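Long-range contacts in peptidase S15/CocE/NonD (Thaumarchaeota archaeon SCGC AB-539-E09, PDB 4PF1), which acts as an aminopeptidase, probably a serine peptidase of the alpha/beta hydrolase fold that trims peptides from their amino termini: residues A[30-35]-A[50-55]; A[37-42]-A[138-143]; A[58-63]-A[97-102]; A[65-70]-A[101-106]; A[91-96]-A[351-356]. All coordinates share one frame; numbering follows the deposited sequence.

Contact 1 (A[30-35]-A[50-55]); sequences FDYTRR and IILIPK
K55 NZ is shared among backbone carbonyls: it donates to F30 O at 2.7 Å, from above that carbonyl plane, and more weakly to Y32 O, with T27 O as a further weak acceptor. The bend at chi4 (88°) brings K55 NZ to these carbonyls, while K55 CE passes T33 OG1 at 3.7 Å, the side chains crossing at about a right angle. Beyond this end, the strands form an antiparallel hairpin. Here T33 with I53 and R35 with I51 are hydrogen-bonded pairs, R35 N reaching I51 O at 2.8 Å. Between them lies the non-hydrogen-bonded pair R34 and L52, where L52 CD2 sits over the centre of one guanidinium face, 3.9 Å from R34 CZ. R34 NH2 bonds to T75 O and Y32 OH to S80 O, with a weak link between the two side chains. L83 of helix 83-86 covers Y32, L52 and P54. On the other face W143 of helix 133-147 meets R35 and I51, and strand 100-105 continues the sheet beyond strand 46-54.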
# COMPACT_ATOMS: atom_id res chain seq x y z
N PHE A 30 2.79 29.80 21.86
CA PHE A 30 3.41 28.47 21.99
C PHE A 30 3.34 28.02 23.46
O PHE A 30 3.33 28.86 24.36
CB PHE A 30 4.88 28.50 21.51
CG PHE A 30 5.15 28.57 20.01
CD1 PHE A 30 4.28 29.25 19.17
CD2 PHE A 30 6.32 28.05 19.47
CE1 PHE A 30 4.54 29.35 17.80
CE2 PHE A 30 6.58 28.15 18.10
CZ PHE A 30 5.69 28.80 17.27
N ASP A 31 3.28 26.70 23.70
CA ASP A 31 3.23 26.20 25.08
C ASP A 31 4.66 26.02 25.65
O ASP A 31 4.83 25.39 26.70
CB ASP A 31 2.41 24.90 25.17
CG ASP A 31 3.01 23.66 24.52
OD1 ASP A 31 4.09 23.79 23.89
OD2 ASP A 31 2.42 22.58 24.65
N TYR A 32 5.68 26.57 24.96
CA TYR A 32 7.08 26.48 25.35
C TYR A 32 7.87 27.70 24.86
O TYR A 32 7.47 28.33 23.88
CB TYR A 32 7.72 25.18 24.78
CG TYR A 32 7.90 25.18 23.28
CD1 TYR A 32 6.84 24.86 22.43
CD2 TYR A 32 9.13 25.48 22.70
CE1 TYR A 32 7.00 24.87 21.04
CE2 TYR A 32 9.30 25.49 21.32
CZ TYR A 32 8.23 25.17 20.49
OH TYR A 32 8.40 25.17 19.12
N THR A 33 9.01 27.99 25.50
CA THR A 33 9.91 29.07 25.10
C THR A 33 11.20 28.45 24.56
O THR A 33 11.71 27.48 25.13
CB THR A 33 10.14 30.04 26.26
OG1 THR A 33 8.89 30.60 26.65
CG2 THR A 33 11.11 31.17 25.91
N ARG A 34 11.71 28.98 23.44
CA ARG A 34 12.92 28.49 22.80
C ARG A 34 14.07 29.48 23.02
O ARG A 34 14.05 30.59 22.49
CB ARG A 34 12.66 28.26 21.30
CG ARG A 34 13.80 27.57 20.55
CD ARG A 34 13.49 27.43 19.07
NE ARG A 34 12.45 26.43 18.83
CZ ARG A 34 12.69 25.15 18.57
NH1 ARG A 34 13.94 24.70 18.50
NH2 ARG A 34 11.68 24.30 18.37
N ARG A 35 15.06 29.07 23.84
CA ARG A 35 16.25 29.89 24.13
C ARG A 35 17.46 29.35 23.37
O ARG A 35 17.84 28.20 23.55
CB ARG A 35 16.53 29.92 25.64
CG ARG A 35 15.94 31.12 26.35
CD ARG A 35 16.41 31.21 27.79
NE ARG A 35 17.79 31.70 27.89
CZ ARG A 35 18.36 32.11 29.02
NH1 ARG A 35 17.68 32.11 30.16
NH2 ARG A 35 19.62 32.53 29.02
N ILE A 50 20.40 24.78 22.36
CA ILE A 50 18.96 25.01 22.20
C ILE A 50 18.25 24.56 23.47
O ILE A 50 18.22 23.37 23.77
CB ILE A 50 18.40 24.31 20.93
CG1 ILE A 50 19.26 24.59 19.65
CG2 ILE A 50 16.90 24.60 20.71
CD1 ILE A 50 19.62 26.10 19.35
N ILE A 51 17.68 25.52 24.22
CA ILE A 51 17.00 25.27 25.49
C ILE A 51 15.48 25.43 25.32
O ILE A 51 15.00 26.51 24.96
CB ILE A 51 17.56 26.20 26.60
CG1 ILE A 51 19.11 26.11 26.68
CG2 ILE A 51 16.93 25.89 27.96
CD1 ILE A 51 19.81 27.43 26.98
N LEU A 52 14.72 24.35 25.57
CA LEU A 52 13.27 24.36 25.46
C LEU A 52 12.64 24.33 26.85
O LEU A 52 12.75 23.33 27.57
CB LEU A 52 12.76 23.17 24.60
CG LEU A 52 13.46 22.96 23.24
CD1 LEU A 52 13.04 21.65 22.62
CD2 LEU A 52 13.19 24.11 22.28
N ILE A 53 12.04 25.45 27.25
CA ILE A 53 11.43 25.57 28.57
C ILE A 53 9.91 25.56 28.45
O ILE A 53 9.35 26.43 27.78
CB ILE A 53 11.93 26.85 29.33
CG1 ILE A 53 13.46 27.05 29.16
CG2 ILE A 53 11.52 26.80 30.81
CD1 ILE A 53 13.92 28.50 29.26
N PRO A 54 9.21 24.60 29.09
CA PRO A 54 7.73 24.61 29.04
C PRO A 54 7.19 25.86 29.72
O PRO A 54 7.72 26.28 30.74
CB PRO A 54 7.33 23.33 29.79
CG PRO A 54 8.59 22.51 29.89
CD PRO A 54 9.71 23.49 29.93
N LYS A 55 6.17 26.50 29.12
CA LYS A 55 5.61 27.74 29.68
C LYS A 55 4.90 27.50 31.03
O LYS A 55 4.15 26.54 31.17
CB LYS A 55 4.66 28.42 28.69
CG LYS A 55 5.40 29.22 27.61
CD LYS A 55 4.55 30.37 27.10
CE LYS A 55 5.31 31.26 26.14
NZ LYS A 55 5.22 30.78 24.74
O HOH W 1 9.04 29.49 29.39

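Contact 2 (A[37-42]-A[138-143]); sequences EMIPMR and YDTIDW
R42 grips D139 side-on, each carboxylate oxygen taking one guanidinium nitrogen. R42 NE reaches the syn lone pair of D139 OD2 at 3.0 Å on a fairly straight path (166°), and R42 NH1 meets D139 OD1 at 2.9 Å, on the syn side but out of the carboxylate plane. A weak bond from NE to OD1 adds to this salt bridge. D139 OD2 has a second firm donor, the backbone N of R42 at 3.1 Å, which comes from above the carboxylate plane. The acid is thus tied to both backbone and side chain of one residue just past the end of strand 32-40. Near its rim the guanidinium also passes Y138, whose ring plane stands at 86° to it.

Two other polar groups have partners outside the pair: E37 OE2 forms a salt bridge with R35, while T140 OG1 bonds to D136 O and Q104 NE2. M41 CE lies 3.6 Å from T140 OG1, and its SD packs on D139 CB. Farther along the strand, I39 CG1 sits over the five-membered ring of W143 in a CH-pi contact, 4.1 Å from its centroid, with I39 CD1 3.6 Å from W143 CE3. E37 CG touches W143 CH2 at 3.5 Å. The edge strand is therefore held to helix 133-147 in two ways, by an ion pair whose opposite charges probably offset each other and by aliphatic packing on the indole.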
# COMPACT_ATOMS: atom_id res chain seq x y z
N GLU A 37 21.39 29.75 22.83
CA GLU A 37 22.55 30.32 23.49
C GLU A 37 23.87 29.78 22.95
O GLU A 37 24.00 28.58 22.70
CB GLU A 37 22.48 30.05 25.01
CG GLU A 37 21.27 30.67 25.70
CD GLU A 37 21.31 32.17 25.92
OE1 GLU A 37 22.42 32.75 25.92
OE2 GLU A 37 20.23 32.77 26.12
N MET A 38 24.85 30.67 22.79
CA MET A 38 26.21 30.31 22.39
C MET A 38 27.06 30.30 23.66
O MET A 38 27.59 31.34 24.06
CB MET A 38 26.76 31.28 21.31
CG MET A 38 26.11 31.11 19.94
SD MET A 38 26.55 29.55 19.11
CE MET A 38 28.17 29.97 18.45
N ILE A 39 27.08 29.14 24.36
CA ILE A 39 27.77 28.99 25.64
C ILE A 39 29.29 28.92 25.43
O ILE A 39 29.77 28.03 24.73
CB ILE A 39 27.24 27.77 26.46
CG1 ILE A 39 25.72 27.88 26.72
CG2 ILE A 39 28.02 27.63 27.79
CD1 ILE A 39 25.07 26.60 27.30
N PRO A 40 30.06 29.83 26.07
CA PRO A 40 31.52 29.76 25.93
C PRO A 40 32.13 28.68 26.81
O PRO A 40 31.82 28.59 28.00
CB PRO A 40 32.00 31.16 26.36
CG PRO A 40 30.76 31.92 26.78
CD PRO A 40 29.66 30.94 26.96
N MET A 41 33.01 27.85 26.22
CA MET A 41 33.72 26.80 26.95
C MET A 41 34.94 27.41 27.66
O MET A 41 35.19 28.61 27.50
CB MET A 41 34.13 25.65 25.99
CG MET A 41 32.95 24.99 25.27
SD MET A 41 31.80 24.13 26.38
CE MET A 41 30.45 25.22 26.36
N ARG A 42 35.68 26.61 28.45
CA ARG A 42 36.86 27.07 29.21
C ARG A 42 38.00 27.61 28.30
O ARG A 42 38.89 28.32 28.80
CB ARG A 42 37.40 25.96 30.13
CG ARG A 42 37.83 24.68 29.40
CD ARG A 42 38.09 23.55 30.36
NE ARG A 42 36.88 23.12 31.06
CZ ARG A 42 36.87 22.28 32.08
NH1 ARG A 42 35.72 21.94 32.66
NH2 ARG A 42 38.00 21.76 32.54
N TYR A 138 30.84 19.62 31.25
CA TYR A 138 30.96 20.27 32.56
C TYR A 138 30.66 21.77 32.45
O TYR A 138 29.93 22.31 33.28
CB TYR A 138 32.36 20.04 33.19
CG TYR A 138 32.49 20.62 34.58
CD1 TYR A 138 32.83 21.96 34.77
CD2 TYR A 138 32.28 19.84 35.71
CE1 TYR A 138 32.91 22.51 36.05
CE2 TYR A 138 32.38 20.37 36.99
CZ TYR A 138 32.69 21.71 37.16
OH TYR A 138 32.78 22.25 38.42
N ASP A 139 31.25 22.44 31.43
CA ASP A 139 31.07 23.88 31.20
C ASP A 139 29.64 24.20 30.75
O ASP A 139 29.11 25.26 31.08
CB ASP A 139 32.10 24.40 30.18
CG ASP A 139 33.55 24.15 30.57
OD1 ASP A 139 33.83 23.98 31.78
OD2 ASP A 139 34.41 24.11 29.66
N THR A 140 28.99 23.25 30.03
CA THR A 140 27.61 23.38 29.56
C THR A 140 26.63 23.26 30.75
O THR A 140 25.76 24.11 30.90
CB THR A 140 27.30 22.35 28.46
OG1 THR A 140 28.11 22.64 27.32
CG2 THR A 140 25.83 22.33 28.05
N ILE A 141 26.79 22.20 31.59
CA ILE A 141 25.91 21.96 32.75
C ILE A 141 26.02 23.13 33.75
O ILE A 141 25.00 23.57 34.28
CB ILE A 141 26.19 20.58 33.43
CG1 ILE A 141 25.85 19.41 32.47
CG2 ILE A 141 25.40 20.44 34.75
CD1 ILE A 141 26.28 18.00 32.96
N ASP A 142 27.25 23.63 33.98
CA ASP A 142 27.51 24.75 34.90
C ASP A 142 26.78 26.01 34.47
O ASP A 142 26.18 26.68 35.31
CB ASP A 142 29.02 25.02 35.01
CG ASP A 142 29.39 25.79 36.27
OD1 ASP A 142 29.28 25.20 37.38
OD2 ASP A 142 29.77 26.97 36.15
N TRP A 143 26.80 26.33 33.16
CA TRP A 143 26.09 27.48 32.61
C TRP A 143 24.57 27.30 32.74
O TRP A 143 23.88 28.23 33.14
CB TRP A 143 26.47 27.72 31.14
CG TRP A 143 25.96 29.03 30.60
CD1 TRP A 143 26.65 30.21 30.52
CD2 TRP A 143 24.65 29.29 30.08
NE1 TRP A 143 25.85 31.19 29.98
CE2 TRP A 143 24.61 30.65 29.71
CE3 TRP A 143 23.50 28.51 29.90
CZ2 TRP A 143 23.47 31.25 29.15
CZ3 TRP A 143 22.36 29.10 29.36
CH2 TRP A 143 22.35 30.46 29.00

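Contact 3 (A[58-63]-A[97-102]); sequences QNTPIV and ARYIIV
In the parallel strand pair 60-67 and 100-105 of the central sheet, P61 meets one face of the Y99 ring through its CG. This atom stands over the middle of the aromatic face, P61 CG lying 3.5 Å from the Y99 ring centroid, a close CH-pi contact. V63 CB approaches the edge of the same ring, 4.1 Å from Y99 CD2, and Y99 OH is held by D361 of helix 347-365. An alanine in place of Y99 would probably leave P61 CG and V63 CB facing a gap and D361 without its hydroxyl partner.

Ahead of the strands, R98 has the positive phi of a Schellman motif ending helix 92-96. T60 OG1, anti to its own backbone N (chi1 -166°), donates to R98 O at 2.8 Å from above the carbonyl plane. The parallel pairing then runs through I100 N to P61 O, V63 N to I100 O at 2.8 Å, and V102 N to V63 O. On one face I62 CG2 meets V102 CG2 at 3.8 Å. On the other, V63 and I101 lie side by side, V63 CG1 3.7 Å from I101 CG1. Strand 100-105 sits between 46-54 and 60-67, the 1-2-4-3 strand order characteristic of the alpha/beta hydrolase fold.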
# COMPACT_ATOMS: atom_id res chain seq x y z
N GLN A 58 8.28 25.73 36.79
CA GLN A 58 9.29 26.17 37.74
C GLN A 58 9.81 24.97 38.53
O GLN A 58 9.09 23.97 38.67
CB GLN A 58 8.76 27.28 38.68
CG GLN A 58 7.48 26.94 39.44
CD GLN A 58 7.00 28.11 40.26
OE1 GLN A 58 7.42 28.32 41.40
NE2 GLN A 58 6.13 28.92 39.68
N ASN A 59 11.08 25.04 39.00
CA ASN A 59 11.75 23.99 39.78
C ASN A 59 11.66 22.61 39.08
O ASN A 59 11.38 21.60 39.73
CB ASN A 59 11.19 23.94 41.21
CG ASN A 59 12.16 23.41 42.24
OD1 ASN A 59 13.31 23.84 42.33
ND2 ASN A 59 11.68 22.50 43.08
N THR A 60 11.89 22.57 37.75
CA THR A 60 11.82 21.34 36.95
C THR A 60 13.25 20.92 36.50
O THR A 60 14.10 21.78 36.27
CB THR A 60 10.84 21.52 35.75
OG1 THR A 60 10.52 20.26 35.17
CG2 THR A 60 11.36 22.47 34.68
N PRO A 61 13.56 19.60 36.38
CA PRO A 61 14.93 19.22 35.97
C PRO A 61 15.22 19.48 34.49
O PRO A 61 14.32 19.82 33.71
CB PRO A 61 14.99 17.73 36.29
CG PRO A 61 13.59 17.27 36.21
CD PRO A 61 12.73 18.42 36.66
N ILE A 62 16.50 19.29 34.10
CA ILE A 62 16.97 19.45 32.72
C ILE A 62 17.35 18.09 32.14
O ILE A 62 18.00 17.28 32.81
CB ILE A 62 18.17 20.46 32.66
CG1 ILE A 62 17.72 21.90 33.02
CG2 ILE A 62 18.89 20.42 31.29
CD1 ILE A 62 18.87 22.82 33.48
N VAL A 63 16.98 17.84 30.88
CA VAL A 63 17.36 16.62 30.17
C VAL A 63 18.21 17.06 28.94
O VAL A 63 17.72 17.75 28.05
CB VAL A 63 16.15 15.69 29.84
CG1 VAL A 63 15.11 16.38 28.96
CG2 VAL A 63 16.62 14.37 29.23
N ALA A 97 6.29 15.29 31.25
CA ALA A 97 6.62 15.57 32.65
C ALA A 97 7.02 17.05 32.84
O ALA A 97 7.24 17.49 33.97
CB ALA A 97 7.75 14.66 33.11
N ARG A 98 7.10 17.80 31.72
CA ARG A 98 7.43 19.23 31.65
C ARG A 98 8.87 19.53 32.13
O ARG A 98 9.12 20.53 32.81
CB ARG A 98 6.39 20.10 32.40
CG ARG A 98 4.97 19.92 31.84
CD ARG A 98 3.93 20.68 32.63
NE ARG A 98 3.98 22.12 32.35
CZ ARG A 98 4.07 23.06 33.29
NH1 ARG A 98 4.11 24.34 32.95
NH2 ARG A 98 4.11 22.73 34.57
N TYR A 99 9.83 18.68 31.70
CA TYR A 99 11.26 18.87 31.93
C TYR A 99 11.75 19.97 31.01
O TYR A 99 11.12 20.23 29.98
CB TYR A 99 12.04 17.58 31.58
CG TYR A 99 12.14 16.50 32.65
CD1 TYR A 99 11.09 16.28 33.54
CD2 TYR A 99 13.21 15.62 32.68
CE1 TYR A 99 11.15 15.26 34.49
CE2 TYR A 99 13.28 14.59 33.61
CZ TYR A 99 12.25 14.42 34.52
OH TYR A 99 12.32 13.42 35.46
N ILE A 100 12.92 20.55 31.31
CA ILE A 100 13.56 21.46 30.37
C ILE A 100 14.37 20.57 29.42
O ILE A 100 15.14 19.73 29.89
CB ILE A 100 14.41 22.55 31.09
CG1 ILE A 100 13.50 23.61 31.75
CG2 ILE A 100 15.40 23.21 30.13
CD1 ILE A 100 14.08 24.28 33.00
N ILE A 101 14.11 20.67 28.11
CA ILE A 101 14.80 19.83 27.13
C ILE A 101 15.87 20.67 26.42
O ILE A 101 15.56 21.72 25.84
CB ILE A 101 13.80 19.17 26.14
CG1 ILE A 101 12.75 18.33 26.91
CG2 ILE A 101 14.55 18.30 25.11
CD1 ILE A 101 11.41 18.28 26.30
N VAL A 102 17.13 20.22 26.51
CA VAL A 102 18.27 20.95 25.95
C VAL A 102 19.03 20.09 24.92
O VAL A 102 19.44 18.97 25.23
CB VAL A 102 19.23 21.46 27.07
CG1 VAL A 102 20.44 22.17 26.48
CG2 VAL A 102 18.50 22.36 28.06

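Contact 4 (A[65-70]-A[101-106]); sequences TRTPYH and IVYQDV
T65 and Y103 are a parallel pair; T65 N bonds to V102 O and Q104 N to T65 O. T67 N to Q104 O and V106 N to T67 O extend the pairing to the strand ends.

Among the side-chain bonds, R66 NE donates to Q104 OE1 at 2.8 Å, nearly along the C=O axis and in the guanidinium plane, which stands 87° from the amide. NH1 adds a weak bond to the same oxygen. T67 OG1 accepts from Y69 N at 2.9 Å, an ST turn, and also bonds to E163.

Two waters bridge the loop. One donates to T67 O and D105 OD1 and accepts from H70 N; a second lies 2.8 Å from H70 ND1 and donates to D105 OD2. D105 also bonds to A71 N and N48.

Over flat groups, T65 CB makes a CH-pi contact with the Y103 ring, offset toward its rim and 3.7 Å from its centroid, and V106 CG1 lies over one face of the R66 guanidinium. The apolar pair is V106 CG2 with P68 CB, at 3.8 Å.

The buried R66 guanidinium and Q104 amide thus find partners in each other and in H133 and T140, while D105 ties the start of helix 71-74 to the sheet through direct and water-mediated bonds.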
# COMPACT_ATOMS: atom_id res chain seq x y z
N THR A 65 20.99 16.55 25.72
CA THR A 65 21.44 15.70 24.63
C THR A 65 22.45 16.49 23.79
O THR A 65 22.17 17.61 23.38
CB THR A 65 20.25 15.17 23.81
OG1 THR A 65 19.30 14.56 24.70
CG2 THR A 65 20.68 14.16 22.75
N ARG A 66 23.65 15.92 23.60
CA ARG A 66 24.73 16.56 22.85
C ARG A 66 24.89 15.82 21.52
O ARG A 66 25.14 14.61 21.52
CB ARG A 66 26.02 16.58 23.69
CG ARG A 66 25.79 17.19 25.09
CD ARG A 66 27.07 17.45 25.87
NE ARG A 66 27.90 18.46 25.22
CZ ARG A 66 29.02 18.19 24.57
NH1 ARG A 66 29.70 19.16 23.97
NH2 ARG A 66 29.48 16.95 24.51
N THR A 67 24.64 16.53 20.40
CA THR A 67 24.53 15.91 19.08
C THR A 67 25.43 16.50 17.97
O THR A 67 25.54 17.72 17.85
CB THR A 67 23.04 16.01 18.62
OG1 THR A 67 22.87 15.37 17.35
CG2 THR A 67 22.52 17.46 18.55
N PRO A 68 25.93 15.65 17.04
CA PRO A 68 26.60 16.18 15.85
C PRO A 68 25.61 16.24 14.66
O PRO A 68 26.04 16.32 13.51
CB PRO A 68 27.69 15.14 15.60
CG PRO A 68 27.02 13.82 16.03
CD PRO A 68 25.91 14.17 17.01
N TYR A 69 24.28 16.13 14.94
CA TYR A 69 23.24 16.04 13.90
C TYR A 69 22.25 17.22 13.89
O TYR A 69 21.06 17.01 13.63
CB TYR A 69 22.47 14.71 14.02
CG TYR A 69 23.35 13.48 14.06
CD1 TYR A 69 24.23 13.20 13.01
CD2 TYR A 69 23.30 12.58 15.12
CE1 TYR A 69 25.05 12.07 13.04
CE2 TYR A 69 24.12 11.46 15.16
CZ TYR A 69 24.99 11.21 14.12
OH TYR A 69 25.80 10.10 14.15
N HIS A 70 22.75 18.46 14.09
CA HIS A 70 21.98 19.71 13.99
C HIS A 70 20.93 19.84 15.11
O HIS A 70 19.76 19.50 14.91
CB HIS A 70 21.30 19.81 12.59
CG HIS A 70 21.07 21.19 12.09
ND1 HIS A 70 21.37 22.31 12.85
CD2 HIS A 70 20.60 21.60 10.88
CE1 HIS A 70 21.05 23.35 12.10
NE2 HIS A 70 20.59 22.98 10.91
N ILE A 101 14.11 20.67 28.11
CA ILE A 101 14.80 19.83 27.13
C ILE A 101 15.87 20.67 26.42
O ILE A 101 15.56 21.72 25.84
CB ILE A 101 13.80 19.17 26.14
CG1 ILE A 101 12.75 18.33 26.91
CG2 ILE A 101 14.55 18.30 25.11
CD1 ILE A 101 11.41 18.28 26.30
N VAL A 102 17.13 20.22 26.51
CA VAL A 102 18.27 20.95 25.95
C VAL A 102 19.03 20.09 24.92
O VAL A 102 19.44 18.97 25.23
CB VAL A 102 19.23 21.46 27.07
CG1 VAL A 102 20.44 22.17 26.48
CG2 VAL A 102 18.50 22.36 28.06
N TYR A 103 19.24 20.65 23.72
CA TYR A 103 20.03 20.03 22.66
C TYR A 103 21.17 20.95 22.30
O TYR A 103 20.96 22.14 22.05
CB TYR A 103 19.17 19.71 21.42
CG TYR A 103 18.52 18.35 21.50
CD1 TYR A 103 17.45 18.11 22.36
CD2 TYR A 103 18.99 17.29 20.73
CE1 TYR A 103 16.87 16.85 22.46
CE2 TYR A 103 18.40 16.03 20.80
CZ TYR A 103 17.34 15.81 21.67
OH TYR A 103 16.77 14.57 21.77
N GLN A 104 22.40 20.41 22.30
CA GLN A 104 23.57 21.22 22.01
C GLN A 104 24.37 20.64 20.86
O GLN A 104 24.61 19.43 20.83
CB GLN A 104 24.46 21.34 23.27
CG GLN A 104 25.72 22.19 23.07
CD GLN A 104 26.62 22.16 24.27
OE1 GLN A 104 27.26 21.15 24.58
NE2 GLN A 104 26.74 23.29 24.94
N ASP A 105 24.81 21.51 19.93
CA ASP A 105 25.70 21.09 18.85
C ASP A 105 27.07 20.82 19.46
O ASP A 105 27.60 21.68 20.18
CB ASP A 105 25.81 22.17 17.75
CG ASP A 105 24.59 22.34 16.86
OD1 ASP A 105 23.97 21.32 16.49
OD2 ASP A 105 24.31 23.50 16.47
N VAL A 106 27.62 19.61 19.24
CA VAL A 106 28.96 19.28 19.75
C VAL A 106 29.99 20.18 19.06
O VAL A 106 29.71 20.72 17.99
CB VAL A 106 29.32 17.77 19.61
CG1 VAL A 106 28.37 16.89 20.41
CG2 VAL A 106 29.38 17.34 18.15
O HOH W 2 25.27 19.28 15.84
O HOH W 3 22.09 23.82 15.05

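Contact 5 (A[91-96]-A[351-356]); sequences NDTTSA and FRRNVM
The first torsion of D92 puts CG between its backbone N and carbonyl carbon (chi1 52°), and a bend at chi3 of R352 (-51°) brings NE round to meet the carboxylate. The result is a side-on salt bridge joining two helices of the hydrolase domain, the short 92-96 and the long 347-365, whose segments run at 69° to one another. R352 NE bonds to D92 OD1 at 2.9 Å and R352 NH2 to D92 OD2 at 2.8 Å, both nearly straight and in the guanidinium plane. D92 OD1 also takes a weak bond from T93 N. The remaining nitrogen, R352 NH1, donates to G331 O and R333 O. A leucine in place of R352 would probably leave the D92 carboxylate without its counter-charge and those two carbonyls without this donor.

Beside the ion pair, T93 CG2 packs against the aliphatic parts of both arginines, 3.8 Å from R352 CB and 3.7 Å from R353 CG. The long helix has a wider, pi-type turn here, F351 O accepting from both V355 N and M356 N. T93 OG1 bonds to Q357 OE1, and M356 CE lies 3.5 Å from that same hydroxyl oxygen.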
# COMPACT_ATOMS: atom_id res chain seq x y z
N ASN A 91 12.23 12.00 23.76
CA ASN A 91 11.90 12.95 24.82
C ASN A 91 10.38 13.05 25.10
O ASN A 91 9.96 13.99 25.78
CB ASN A 91 12.44 14.34 24.46
CG ASN A 91 13.94 14.43 24.47
OD1 ASN A 91 14.59 14.24 23.44
ND2 ASN A 91 14.51 14.73 25.62
N ASP A 92 9.55 12.08 24.63
CA ASP A 92 8.10 12.14 24.84
C ASP A 92 7.71 12.16 26.33
O ASP A 92 6.93 13.02 26.74
CB ASP A 92 7.35 11.00 24.09
CG ASP A 92 7.83 9.56 24.32
OD1 ASP A 92 8.73 9.36 25.17
OD2 ASP A 92 7.36 8.66 23.60
N THR A 93 8.31 11.27 27.14
CA THR A 93 7.99 11.20 28.57
C THR A 93 8.55 12.43 29.34
O THR A 93 7.89 12.90 30.26
CB THR A 93 8.47 9.88 29.19
OG1 THR A 93 9.89 9.83 29.18
CG2 THR A 93 7.89 8.67 28.49
N THR A 94 9.73 12.95 28.93
CA THR A 94 10.34 14.13 29.60
C THR A 94 9.56 15.40 29.26
O THR A 94 9.46 16.29 30.11
CB THR A 94 11.82 14.29 29.24
OG1 THR A 94 11.96 14.43 27.83
CG2 THR A 94 12.68 13.14 29.75
N SER A 95 9.01 15.49 28.03
CA SER A 95 8.20 16.63 27.59
C SER A 95 6.85 16.62 28.32
O SER A 95 6.39 17.68 28.75
CB SER A 95 7.98 16.59 26.08
OG SER A 95 7.12 17.64 25.66
N ALA A 96 6.23 15.43 28.47
CA ALA A 96 4.95 15.26 29.17
C ALA A 96 5.10 15.59 30.67
O ALA A 96 4.18 16.14 31.27
CB ALA A 96 4.42 13.85 28.99
N PHE A 351 8.73 0.97 27.65
CA PHE A 351 9.98 1.12 28.38
C PHE A 351 10.18 2.56 28.88
O PHE A 351 10.55 2.75 30.03
CB PHE A 351 11.20 0.68 27.52
CG PHE A 351 12.51 1.28 27.99
CD1 PHE A 351 13.11 0.84 29.17
CD2 PHE A 351 13.09 2.34 27.31
CE1 PHE A 351 14.27 1.44 29.64
CE2 PHE A 351 14.25 2.94 27.79
CZ PHE A 351 14.84 2.48 28.95
N ARG A 352 9.98 3.55 28.00
CA ARG A 352 10.19 4.96 28.36
C ARG A 352 9.23 5.44 29.45
O ARG A 352 9.68 6.09 30.39
CB ARG A 352 10.12 5.87 27.13
CG ARG A 352 11.36 5.75 26.24
CD ARG A 352 11.46 6.83 25.16
NE ARG A 352 10.24 6.97 24.37
CZ ARG A 352 9.89 6.17 23.37
NH1 ARG A 352 10.65 5.13 23.05
NH2 ARG A 352 8.76 6.38 22.70
N ARG A 353 7.94 5.09 29.34
CA ARG A 353 6.94 5.52 30.32
C ARG A 353 7.06 4.79 31.67
O ARG A 353 6.95 5.43 32.71
CB ARG A 353 5.51 5.33 29.77
CG ARG A 353 5.15 6.21 28.57
CD ARG A 353 3.68 6.10 28.19
NE ARG A 353 3.21 4.71 28.13
CZ ARG A 353 3.20 3.97 27.03
NH1 ARG A 353 3.59 4.49 25.87
NH2 ARG A 353 2.78 2.72 27.07
N ASN A 354 7.26 3.46 31.65
CA ASN A 354 7.23 2.64 32.87
C ASN A 354 8.59 2.40 33.53
O ASN A 354 8.61 2.00 34.69
CB ASN A 354 6.55 1.30 32.59
CG ASN A 354 5.09 1.44 32.26
OD1 ASN A 354 4.25 1.56 33.15
ND2 ASN A 354 4.77 1.45 30.98
N VAL A 355 9.71 2.58 32.80
CA VAL A 355 11.04 2.30 33.36
C VAL A 355 11.93 3.56 33.33
O VAL A 355 12.44 3.95 34.38
CB VAL A 355 11.74 1.10 32.65
CG1 VAL A 355 13.09 0.79 33.30
CG2 VAL A 355 10.85 -0.14 32.63
N MET A 356 12.12 4.19 32.14
CA MET A 356 13.00 5.35 31.98
C MET A 356 12.50 6.60 32.74
O MET A 356 13.29 7.22 33.45
CB MET A 356 13.23 5.69 30.50
CG MET A 356 14.38 6.68 30.29
SD MET A 356 14.46 7.40 28.63
CE MET A 356 12.97 8.37 28.62

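How the contacts relate
Contacts 1, 3 and 4 follow adjacent strands of one sheet: L52 N bonds to I101 O at 2.8 Å and I50 N to Y103 O at 2.7 Å, joining the hairpin of contact 1 to strand 100-105. Contacts 3 and 4 share I101 and V102, their centres about 16 Å apart along the same strand pair. Contact 2 covers one face, its centre about 13 Å from that of contact 4. Contact 5 is reached through N91 OD1, 2.8 Å from Y103 OH. A Ser-His-Asp arrangement of S161, H328 and D295 is probably the catalytic triad; helix 162-169, which follows that serine, packs against contact 4.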